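Long-range contacts in 2,3-dimethylmalate lyase (Aspergillus niger, PDB 3FA3), which belongs to the phosphoenolpyruvate phosphomutase family of TIM-barrel proteins and, in this model, carries manganese and bound 2,2-difluoro-3,3-dihydroxybutanedioic acid: residues 114-119 and 159-164; 129-134 and 164-169; 20-25 and 235-240. All blocks are in the same frame, centred on the assembly; numbering follows the deposited sequence.

Contact 1: 114-119 and 159-164. With OAF (2,2-difluoro-3,3-dihydroxybutanedioic acid), chain V.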
loop_
_atom_site.group_PDB
_atom_site.type_symbol
_atom_site.label_atom_id
_atom_site.label_comp_id
_atom_site.label_asym_id
_atom_site.label_seq_id
_atom_site.Cartn_x
_atom_site.Cartn_y
_atom_site.Cartn_z
ATOM N N ILE B 114 -9.667 -20.933 -1.806
ATOM C CA ILE B 114 -10.317 -20.249 -2.915
ATOM C C ILE B 114 -11.756 -20.752 -3.073
ATOM O O ILE B 114 -11.992 -21.939 -3.242
ATOM C CB ILE B 114 -9.503 -20.492 -4.239
ATOM C CG1 ILE B 114 -8.113 -19.858 -4.147
ATOM C CG2 ILE B 114 -10.225 -19.944 -5.499
ATOM C CD1 ILE B 114 -7.919 -18.745 -5.205
ATOM N N GLU B 115 -12.725 -19.852 -3.062
ATOM C CA GLU B 115 -14.149 -20.265 -3.082
ATOM C C GLU B 115 -14.788 -20.119 -4.506
ATOM O O GLU B 115 -14.130 -19.578 -5.405
ATOM C CB GLU B 115 -14.935 -19.532 -1.959
ATOM C CG GLU B 115 -15.116 -17.982 -2.164
ATOM C CD GLU B 115 -15.070 -17.180 -0.865
ATOM O OE1 GLU B 115 -14.280 -17.509 0.057
ATOM O OE2 GLU B 115 -15.810 -16.198 -0.778
ATOM N N ASP B 116 -16.042 -20.579 -4.699
ATOM C CA ASP B 116 -16.738 -20.524 -6.012
ATOM C C ASP B 116 -17.749 -19.385 -6.154
ATOM O O ASP B 116 -18.649 -19.372 -6.997
ATOM C CB ASP B 116 -17.401 -21.867 -6.344
ATOM C CG ASP B 116 -18.302 -22.374 -5.234
ATOM O OD1 ASP B 116 -18.280 -21.850 -4.103
ATOM O OD2 ASP B 116 -19.051 -23.318 -5.508
ATOM N N GLN B 117 -17.572 -18.399 -5.317
ATOM C CA GLN B 117 -18.418 -17.216 -5.391
ATOM C C GLN B 117 -18.072 -16.236 -6.544
ATOM O O GLN B 117 -16.976 -16.232 -7.123
ATOM C CB GLN B 117 -18.417 -16.497 -4.035
ATOM C CG GLN B 117 -19.365 -17.079 -3.007
ATOM C CD GLN B 117 -19.505 -16.191 -1.769
ATOM O OE1 GLN B 117 -19.908 -15.021 -1.856
ATOM N NE2 GLN B 117 -19.160 -16.749 -0.601
ATOM N N VAL B 118 -19.046 -15.414 -6.884
ATOM C CA VAL B 118 -18.771 -14.182 -7.621
ATOM C C VAL B 118 -17.713 -13.356 -6.877
ATOM O O VAL B 118 -17.538 -13.517 -5.675
ATOM C CB VAL B 118 -20.074 -13.449 -7.763
ATOM C CG1 VAL B 118 -20.010 -12.063 -7.149
ATOM C CG2 VAL B 118 -20.553 -13.527 -9.187
ATOM N N GLN B 119 -16.982 -12.514 -7.595
ATOM C CA GLN B 119 -15.842 -11.853 -6.982
ATOM C C GLN B 119 -16.285 -10.825 -5.869
ATOM O O GLN B 119 -15.517 -10.532 -4.927
ATOM C CB GLN B 119 -14.909 -11.250 -8.024
ATOM C CG GLN B 119 -14.096 -10.031 -7.446
ATOM C CD GLN B 119 -12.764 -9.727 -8.186
ATOM O OE1 GLN B 119 -12.646 -9.741 -9.453
ATOM N NE2 GLN B 119 -11.748 -9.433 -7.378
ATOM N N ALA B 159 -9.488 -25.929 -1.527
ATOM C CA ALA B 159 -10.698 -25.732 -2.355
ATOM C C ALA B 159 -12.001 -25.545 -1.534
ATOM O O ALA B 159 -12.375 -26.383 -0.691
ATOM C CB ALA B 159 -10.841 -26.856 -3.418
ATOM N N ARG B 160 -12.693 -24.446 -1.782
ATOM C CA ARG B 160 -13.875 -24.183 -0.992
ATOM C C ARG B 160 -15.079 -24.013 -1.905
ATOM O O ARG B 160 -14.981 -23.355 -2.957
ATOM C CB ARG B 160 -13.666 -22.967 -0.038
ATOM C CG ARG B 160 -14.971 -22.381 0.624
ATOM C CD ARG B 160 -14.718 -21.220 1.602
ATOM N NE ARG B 160 -15.908 -20.363 1.747
ATOM C CZ ARG B 160 -16.061 -19.352 2.602
ATOM N NH1 ARG B 160 -17.207 -18.693 2.662
ATOM N NH2 ARG B 160 -15.081 -19.012 3.403
ATOM N N THR B 161 -16.203 -24.606 -1.503
ATOM C CA THR B 161 -17.460 -24.252 -2.134
ATOM C C THR B 161 -18.435 -23.615 -1.143
ATOM O O THR B 161 -18.490 -24.018 0.035
ATOM C CB THR B 161 -18.139 -25.466 -2.848
ATOM O OG1 THR B 161 -19.248 -25.023 -3.667
ATOM C CG2 THR B 161 -18.625 -26.484 -1.833
ATOM N N ASP B 162 -19.204 -22.642 -1.655
ATOM C CA ASP B 162 -20.315 -22.006 -0.957
ATOM C C ASP B 162 -21.651 -22.512 -1.519
ATOM O O ASP B 162 -22.736 -21.920 -1.304
ATOM C CB ASP B 162 -20.200 -20.476 -1.080
ATOM C CG ASP B 162 -19.097 -19.874 -0.153
ATOM O OD1 ASP B 162 -19.433 -19.451 0.963
ATOM O OD2 ASP B 162 -17.898 -19.829 -0.520
ATOM N N SER B 163 -21.588 -23.623 -2.226
ATOM C CA SER B 163 -22.681 -23.977 -3.108
ATOM C C SER B 163 -23.752 -24.764 -2.413
ATOM O O SER B 163 -24.752 -25.106 -3.039
ATOM C CB SER B 163 -22.182 -24.786 -4.294
ATOM O OG SER B 163 -21.523 -25.948 -3.829
ATOM N N LEU B 164 -23.530 -25.046 -1.127
ATOM C CA LEU B 164 -24.432 -25.867 -0.325
ATOM C C LEU B 164 -25.733 -25.135 -0.103
ATOM O O LEU B 164 -26.778 -25.692 -0.431
ATOM C CB LEU B 164 -23.796 -26.263 1.018
ATOM C CG LEU B 164 -24.768 -26.687 2.117
ATOM C CD1 LEU B 164 -25.476 -27.924 1.640
ATOM C CD2 LEU B 164 -24.127 -26.890 3.491
HETATM O O2 OAF V . -13.089 -15.886 8.146
HETATM C C1 OAF V . -13.576 -15.791 6.988
HETATM O O1 OAF V . -13.442 -14.818 6.196
HETATM C C2 OAF V . -14.444 -16.978 6.523
HETATM O O4 OAF V . -14.035 -18.178 7.117
HETATM O O3 OAF V . -14.334 -17.132 5.129
HETATM C C3 OAF V . -15.875 -16.783 7.002
HETATM F F1 OAF V . -16.276 -15.510 6.807
HETATM F F2 OAF V . -15.878 -17.172 8.336
HETATM C C4 OAF V . -16.846 -17.581 6.136
HETATM O O5 OAF V . -17.002 -17.255 4.951
HETATM O O6 OAF V . -17.427 -18.506 6.719
#

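Contact 2: 129-134 and 164-169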
loop_
_atom_site.group_PDB
_atom_site.type_symbol
_atom_site.label_atom_id
_atom_site.label_comp_id
_atom_site.label_asym_id
_atom_site.label_seq_id
_atom_site.Cartn_x
_atom_site.Cartn_y
_atom_site.Cartn_z
ATOM N N LYS B 129 -26.006 -15.646 -1.286
ATOM C CA LYS B 129 -24.746 -15.954 -1.939
ATOM C C LYS B 129 -25.024 -16.233 -3.365
ATOM O O LYS B 129 -25.956 -16.958 -3.673
ATOM C CB LYS B 129 -24.132 -17.185 -1.367
ATOM C CG LYS B 129 -23.521 -17.088 -0.051
ATOM C CD LYS B 129 -23.456 -18.512 0.417
ATOM C CE LYS B 129 -22.963 -18.575 1.800
ATOM N NZ LYS B 129 -22.500 -19.965 2.104
ATOM N N ILE B 130 -24.212 -15.633 -4.231
ATOM C CA ILE B 130 -24.352 -15.797 -5.679
ATOM C C ILE B 130 -23.077 -16.428 -6.180
ATOM O O ILE B 130 -21.987 -15.949 -5.917
ATOM C CB ILE B 130 -24.792 -14.444 -6.404
ATOM C CG1 ILE B 130 -26.341 -14.316 -6.429
ATOM C CG2 ILE B 130 -24.175 -14.288 -7.776
ATOM C CD1 ILE B 130 -27.251 -15.501 -7.207
ATOM N N LEU B 131 -23.206 -17.558 -6.847
ATOM C CA LEU B 131 -22.012 -18.349 -7.145
ATOM C C LEU B 131 -21.578 -18.128 -8.552
ATOM O O LEU B 131 -22.230 -17.397 -9.307
ATOM C CB LEU B 131 -22.244 -19.851 -6.944
ATOM C CG LEU B 131 -22.765 -20.329 -5.590
ATOM C CD1 LEU B 131 -22.676 -21.797 -5.600
ATOM C CD2 LEU B 131 -21.965 -19.707 -4.413
ATOM N N VAL B 132 -20.455 -18.755 -8.894
ATOM C CA VAL B 132 -20.008 -18.786 -10.277
ATOM C C VAL B 132 -20.262 -20.202 -10.621
ATOM O O VAL B 132 -20.735 -20.949 -9.764
ATOM C CB VAL B 132 -18.526 -18.410 -10.393
ATOM C CG1 VAL B 132 -17.593 -19.640 -10.249
ATOM C CG2 VAL B 132 -18.318 -17.701 -11.678
ATOM N N ASP B 133 -19.979 -20.576 -11.862
ATOM C CA ASP B 133 -20.191 -21.965 -12.309
ATOM C C ASP B 133 -18.948 -22.841 -12.170
ATOM O O ASP B 133 -17.794 -22.343 -12.079
ATOM C CB ASP B 133 -20.831 -22.027 -13.716
ATOM C CG ASP B 133 -19.814 -21.940 -14.858
ATOM O OD1 ASP B 133 -19.718 -20.867 -15.505
ATOM O OD2 ASP B 133 -19.128 -22.966 -15.147
ATOM N N THR B 134 -19.192 -24.156 -12.196
ATOM C CA THR B 134 -18.149 -25.181 -11.982
ATOM C C THR B 134 -16.937 -25.003 -12.842
ATOM O O THR B 134 -15.878 -24.905 -12.267
ATOM C CB THR B 134 -18.667 -26.575 -12.154
ATOM O OG1 THR B 134 -19.913 -26.650 -11.492
ATOM C CG2 THR B 134 -17.721 -27.574 -11.508
ATOM N N LEU B 164 -23.530 -25.046 -1.127
ATOM C CA LEU B 164 -24.432 -25.867 -0.325
ATOM C C LEU B 164 -25.733 -25.135 -0.103
ATOM O O LEU B 164 -26.778 -25.692 -0.431
ATOM C CB LEU B 164 -23.796 -26.263 1.018
ATOM C CG LEU B 164 -24.768 -26.687 2.117
ATOM C CD1 LEU B 164 -25.476 -27.924 1.640
ATOM C CD2 LEU B 164 -24.127 -26.890 3.491
ATOM N N GLN B 165 -25.669 -23.902 0.442
ATOM C CA GLN B 165 -26.879 -23.067 0.647
ATOM C C GLN B 165 -27.693 -22.926 -0.635
ATOM O O GLN B 165 -28.901 -22.940 -0.588
ATOM C CB GLN B 165 -26.549 -21.663 1.235
ATOM C CG GLN B 165 -27.247 -20.432 0.497
ATOM C CD GLN B 165 -26.865 -19.074 1.101
ATOM O OE1 GLN B 165 -26.486 -19.009 2.279
ATOM N NE2 GLN B 165 -26.943 -17.976 0.293
ATOM N N THR B 166 -27.005 -22.814 -1.769
ATOM C CA THR B 166 -27.606 -22.393 -3.042
ATOM C C THR B 166 -28.084 -23.499 -3.978
ATOM O O THR B 166 -29.194 -23.393 -4.516
ATOM C CB THR B 166 -26.652 -21.470 -3.789
ATOM O OG1 THR B 166 -25.308 -21.630 -3.262
ATOM C CG2 THR B 166 -27.119 -20.028 -3.574
ATOM N N HIS B 167 -27.258 -24.549 -4.127
ATOM C CA HIS B 167 -27.415 -25.631 -5.105
ATOM C C HIS B 167 -27.531 -27.029 -4.454
ATOM O O HIS B 167 -27.585 -28.035 -5.174
ATOM C CB HIS B 167 -26.172 -25.734 -6.011
ATOM C CG HIS B 167 -26.035 -24.671 -7.066
ATOM N ND1 HIS B 167 -25.485 -23.424 -6.811
ATOM C CD2 HIS B 167 -26.245 -24.719 -8.405
ATOM C CE1 HIS B 167 -25.428 -22.731 -7.934
ATOM N NE2 HIS B 167 -25.886 -23.491 -8.915
ATOM N N GLY B 168 -27.499 -27.110 -3.122
ATOM C CA GLY B 168 -27.732 -28.373 -2.390
ATOM C C GLY B 168 -26.417 -29.038 -2.017
ATOM O O GLY B 168 -25.355 -28.562 -2.461
ATOM N N TYR B 169 -26.502 -30.127 -1.214
ATOM C CA TYR B 169 -25.365 -31.011 -0.810
ATOM C C TYR B 169 -24.623 -31.742 -1.944
ATOM O O TYR B 169 -23.387 -31.794 -1.932
ATOM C CB TYR B 169 -25.809 -32.080 0.239
ATOM C CG TYR B 169 -24.663 -32.987 0.716
ATOM C CD1 TYR B 169 -23.675 -32.514 1.598
ATOM C CD2 TYR B 169 -24.558 -34.307 0.272
ATOM C CE1 TYR B 169 -22.621 -33.330 2.016
ATOM C CE2 TYR B 169 -23.508 -35.163 0.696
ATOM C CZ TYR B 169 -22.538 -34.676 1.561
ATOM O OH TYR B 169 -21.502 -35.517 1.987
#

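Contact 3: 20-25 and 235-240. With OAF (2,2-difluoro-3,3-dihydroxybutanedioic acid), chain V.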
loop_
_atom_site.group_PDB
_atom_site.type_symbol
_atom_site.label_atom_id
_atom_site.label_comp_id
_atom_site.label_asym_id
_atom_site.label_seq_id
_atom_site.Cartn_x
_atom_site.Cartn_y
_atom_site.Cartn_z
ATOM N N ILE B 20 -4.746 -30.623 12.575
ATOM C CA ILE B 20 -4.336 -29.216 12.631
ATOM C C ILE B 20 -5.388 -28.348 13.271
ATOM O O ILE B 20 -6.497 -28.216 12.748
ATOM C CB ILE B 20 -4.078 -28.606 11.244
ATOM C CG1 ILE B 20 -2.746 -29.065 10.704
ATOM C CG2 ILE B 20 -4.028 -27.118 11.332
ATOM C CD1 ILE B 20 -2.936 -30.220 9.767
ATOM N N VAL B 21 -5.032 -27.721 14.381
ATOM C CA VAL B 21 -5.970 -26.809 15.038
ATOM C C VAL B 21 -5.574 -25.381 14.784
ATOM O O VAL B 21 -4.508 -24.950 15.196
ATOM C CB VAL B 21 -6.069 -27.119 16.523
ATOM C CG1 VAL B 21 -6.831 -26.043 17.237
ATOM C CG2 VAL B 21 -6.743 -28.453 16.692
ATOM N N ALA B 22 -6.406 -24.657 14.054
ATOM C CA ALA B 22 -6.062 -23.258 13.696
ATOM C C ALA B 22 -7.064 -22.129 14.060
ATOM O O ALA B 22 -8.077 -21.960 13.410
ATOM C CB ALA B 22 -5.665 -23.171 12.226
ATOM N N PRO B 23 -6.756 -21.335 15.096
ATOM C CA PRO B 23 -7.632 -20.204 15.476
ATOM C C PRO B 23 -7.586 -18.934 14.545
ATOM O O PRO B 23 -6.524 -18.550 14.013
ATOM C CB PRO B 23 -7.156 -19.869 16.901
ATOM C CG PRO B 23 -5.727 -20.189 16.874
ATOM C CD PRO B 23 -5.586 -21.432 15.989
ATOM N N GLY B 24 -8.726 -18.274 14.375
ATOM C CA GLY B 24 -8.788 -17.169 13.450
ATOM C C GLY B 24 -8.209 -15.921 14.073
ATOM O O GLY B 24 -8.738 -15.421 15.073
ATOM N N VAL B 25 -7.108 -15.431 13.505
ATOM C CA VAL B 25 -6.559 -14.136 13.936
ATOM C C VAL B 25 -6.776 -13.187 12.801
ATOM O O VAL B 25 -7.057 -13.655 11.699
ATOM C CB VAL B 25 -5.078 -14.208 14.335
ATOM C CG1 VAL B 25 -4.783 -15.534 15.014
ATOM C CG2 VAL B 25 -4.207 -14.043 13.152
ATOM N N ILE B 235 -8.015 -30.383 9.376
ATOM C CA ILE B 235 -7.928 -28.992 9.817
ATOM C C ILE B 235 -9.272 -28.487 10.317
ATOM O O ILE B 235 -10.260 -28.571 9.601
ATOM C CB ILE B 235 -7.469 -28.027 8.662
ATOM C CG1 ILE B 235 -6.108 -28.455 8.099
ATOM C CG2 ILE B 235 -7.307 -26.647 9.212
ATOM C CD1 ILE B 235 -5.936 -28.311 6.589
ATOM N N ILE B 236 -9.300 -27.958 11.541
ATOM C CA ILE B 236 -10.431 -27.129 12.021
ATOM C C ILE B 236 -10.046 -25.638 12.239
ATOM O O ILE B 236 -9.044 -25.340 12.898
ATOM C CB ILE B 236 -11.042 -27.709 13.311
ATOM C CG1 ILE B 236 -12.292 -26.913 13.686
ATOM C CG2 ILE B 236 -9.966 -27.828 14.455
ATOM C CD1 ILE B 236 -13.280 -27.639 14.568
ATOM N N ILE B 237 -10.804 -24.720 11.652
ATOM C CA ILE B 237 -10.634 -23.277 11.894
ATOM C C ILE B 237 -11.838 -22.657 12.685
ATOM O O ILE B 237 -13.021 -23.076 12.564
ATOM C CB ILE B 237 -10.376 -22.429 10.583
ATOM C CG1 ILE B 237 -11.461 -22.645 9.523
ATOM C CG2 ILE B 237 -9.089 -22.728 9.985
ATOM C CD1 ILE B 237 -11.400 -21.645 8.355
ATOM N N PHE B 238 -11.514 -21.621 13.458
ATOM C CA PHE B 238 -12.506 -20.827 14.179
ATOM C C PHE B 238 -12.276 -19.366 13.842
ATOM O O PHE B 238 -11.624 -18.665 14.610
ATOM C CB PHE B 238 -12.371 -20.996 15.700
ATOM C CG PHE B 238 -12.136 -22.416 16.161
ATOM C CD1 PHE B 238 -10.842 -22.916 16.264
ATOM C CD2 PHE B 238 -13.202 -23.203 16.570
ATOM C CE1 PHE B 238 -10.605 -24.202 16.749
ATOM C CE2 PHE B 238 -13.015 -24.504 17.043
ATOM C CZ PHE B 238 -11.707 -25.020 17.134
ATOM N N PRO B 239 -12.783 -18.913 12.699
ATOM C CA PRO B 239 -12.543 -17.577 12.181
ATOM C C PRO B 239 -12.740 -16.361 13.154
ATOM O O PRO B 239 -11.919 -15.415 13.112
ATOM C CB PRO B 239 -13.497 -17.529 10.984
ATOM C CG PRO B 239 -13.464 -18.954 10.501
ATOM C CD PRO B 239 -13.600 -19.700 11.778
ATOM N N PHE B 240 -13.774 -16.399 14.026
ATOM C CA PHE B 240 -14.029 -15.283 14.953
ATOM C C PHE B 240 -13.444 -15.440 16.322
ATOM O O PHE B 240 -13.865 -14.752 17.259
ATOM C CB PHE B 240 -15.506 -14.890 14.996
ATOM C CG PHE B 240 -16.016 -14.483 13.641
ATOM C CD1 PHE B 240 -15.229 -13.661 12.819
ATOM C CD2 PHE B 240 -17.214 -14.961 13.143
ATOM C CE1 PHE B 240 -15.644 -13.317 11.522
ATOM C CE2 PHE B 240 -17.657 -14.638 11.851
ATOM C CZ PHE B 240 -16.875 -13.819 11.031
HETATM O O2 OAF V . -13.089 -15.886 8.146
HETATM C C1 OAF V . -13.576 -15.791 6.988
HETATM O O1 OAF V . -13.442 -14.818 6.196
HETATM C C2 OAF V . -14.444 -16.978 6.523
HETATM O O4 OAF V . -14.035 -18.178 7.117
HETATM O O3 OAF V . -14.334 -17.132 5.129
HETATM C C3 OAF V . -15.875 -16.783 7.002
HETATM F F1 OAF V . -16.276 -15.510 6.807
HETATM F F2 OAF V . -15.878 -17.172 8.336
HETATM C C4 OAF V . -16.846 -17.581 6.136
HETATM O O5 OAF V . -17.002 -17.255 4.951
HETATM O O6 OAF V . -17.427 -18.506 6.719
#

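Contact 1: 114-119 and 159-164
At the C-terminal ends of two adjacent parallel strands of the TIM barrel, 111-114 and 156-161, a backbone bond runs from Arg-160 N to Ile-114 O (3.0 Å). Further on, side chains take a larger share. Asp-116 turns its carboxylate onto the opposite backbone: its OD1 receives Asp-162 N on the syn lone pair (2.7 Å, nearly straight at 167°), while the hydroxyl of Thr-161 donates to Asp-116 OD2 from above the carboxylate plane. Arg-175, on helix 169-181, adds a salt bridge to that same OD2.

On the ligand side, Arg-160 runs out extended, its CG anti to the backbone N (chi1 166°), and reaches the bound OAF. Asp-162 takes the guanidinium side-on with both oxygens. Arg-160 NH1 meets Asp-162 OD1 in plane at 2.9 Å, whereas Arg-160 NE meets Asp-162 OD2 at 3.1 Å with some tilt. Glu-115 lies alongside the arginine and sets OE1 over the centre of one guanidinium face in a long salt bridge; no N-H points at OE1, and its pull is probably electrostatic. The other oxygen, Glu-115 OE2, is salt-bridged to Lys-121. At the far end, Arg-160 NH1 donates to OAF O5 (2.7 Å) and Arg-160 NH2 to OAF O3 (2.7 Å).

The two Asp-162 bonds hold the guanidinium's rotation, and Glu-115 over its face probably adds to this, leaving other N-H groups directed at OAF. Asp-116 in turn secures the turn from which Asp-162 does its part.

Contact 2: 129-134 and 164-169
The ammonium nitrogen of Lys-129 is hydrogen-bonded to Gly-124 O and makes a long, weak ion pair with Asp-162 OD1, and on its way there the lysine chain passes the amide of Gln-165. Lys-129 is extended beyond CG, with CG anti to the carbonyl carbon (chi1 -74°), which lays its methylenes slantwise across the glutamine: Lys-129 CD comes to 3.5 Å from Gln-165 CD. The side-chain touch is therefore made by the apolar shaft of the lysine, while its charged end belongs to the loop beside the ligand site; the lysine side chain stays about 7 Å from the bound OAF at nearest atoms.

One residue further along helix 163-167, Thr-166 faces the loop with both its branches. Its methyl CG2 sits 3.3 Å from Lys-129 O, and its hydroxyl OG1 lies 3.5 Å from Leu-131 CD1. Leu-131 is the main apolar side chain of the contact. Its CG is also near the threonine hydroxyl, 3.7 Å from Thr-166 OG1, so the branch point and one methyl both lean on that group. The same methyl, Leu-131 CD1, meets the ring of His-167 obliquely, 3.5 Å from His-167 ND1; the leucine and histidine side chains run antiparallel alongside one another. Behind it, Leu-131 rests on Arg-175, Asp-116 and Asp-162. Gly-168, with its positive phi, ends helix 163-167 just past the histidine.

Chemically this is a largely solvent-facing contact in which the lysine methylenes, Thr-166 and Leu-131 make the touches. They lay the short helix against the loop, while the ammonium group of Lys-129 turns inward, to Gly-124.

Contact 3: 20-25 and 235-240
Strands 20-25 and 235-238 lie next to each other in the parallel barrel sheet, paired from Ile-20 with Ile-235 to Pro-23 with Phe-238 and twisted by 22°. Ile-236 is gripped at both its N and its O: its N donates to Ile-20 O (3.1 Å) and its O accepts from Ala-22 N (3.0 Å). Phe-238 N reaches Ala-22 O only weakly; Gly-24 N then closes the pairing on Phe-238 O at 2.9 Å.

On one face the bumps are Ile-20 and Ile-235, which stand abreast, with Ile-20 CB against Ile-235 CG1 at 3.7 Å. Next along, the small Ala-22 forms a dip, and Ile-237 fits its CG2 beside the alanine CB (4.1 Å). With CG1 set between the backbone N and the carbonyl carbon (chi1 55°), the longer branch of Ile-237 leads away from the neighbouring strand.

On the other face Val-21 presents two knobs. Its CG2 abuts Ile-236 CG2 at 4.0 Å, and its CG1 touches the edge of the Phe-238 ring at CE1 (4.2 Å); Pro-23 CA lies at the same ring's edge. Past Phe-238, Gly-24 has no side chain, and its CA comes close to Pro-239 O. Pro-239 in turn puts CB 3.3 Å from O2 of the bound OAF.

Strand 42-44 flanks the pair beyond 20-25 and strand 211-213 beyond 235-238, with Ile-237 touching Tyr-43 and Asn-213. Val-25 packs on helix 28-36. On the Val-21 and Phe-238 face, Leu-257 and Pro-263 of the third subunit pack on Pro-23 and Phe-238 respectively.

Contacts 1 and 3 are buried and join neighbouring strands of one barrel, with centres about 19 Å apart; both touch OAF, so the ligand bridges two separate parts of the rim. Contact 3 is apolar side chains over regular backbone bonding, whereas contact 1 relies more on charged side chains. Contact 2 lies at the surface and sets methylenes and methyls against polar groups. It touches contact 1 directly: both use helix 163-167 and share Leu-164, and Asp-116 O and Val-132 N probably hydrogen-bond. The loop following strand 111-114 thus meets the segment 159-169 twice, first in the polar interior and then outside.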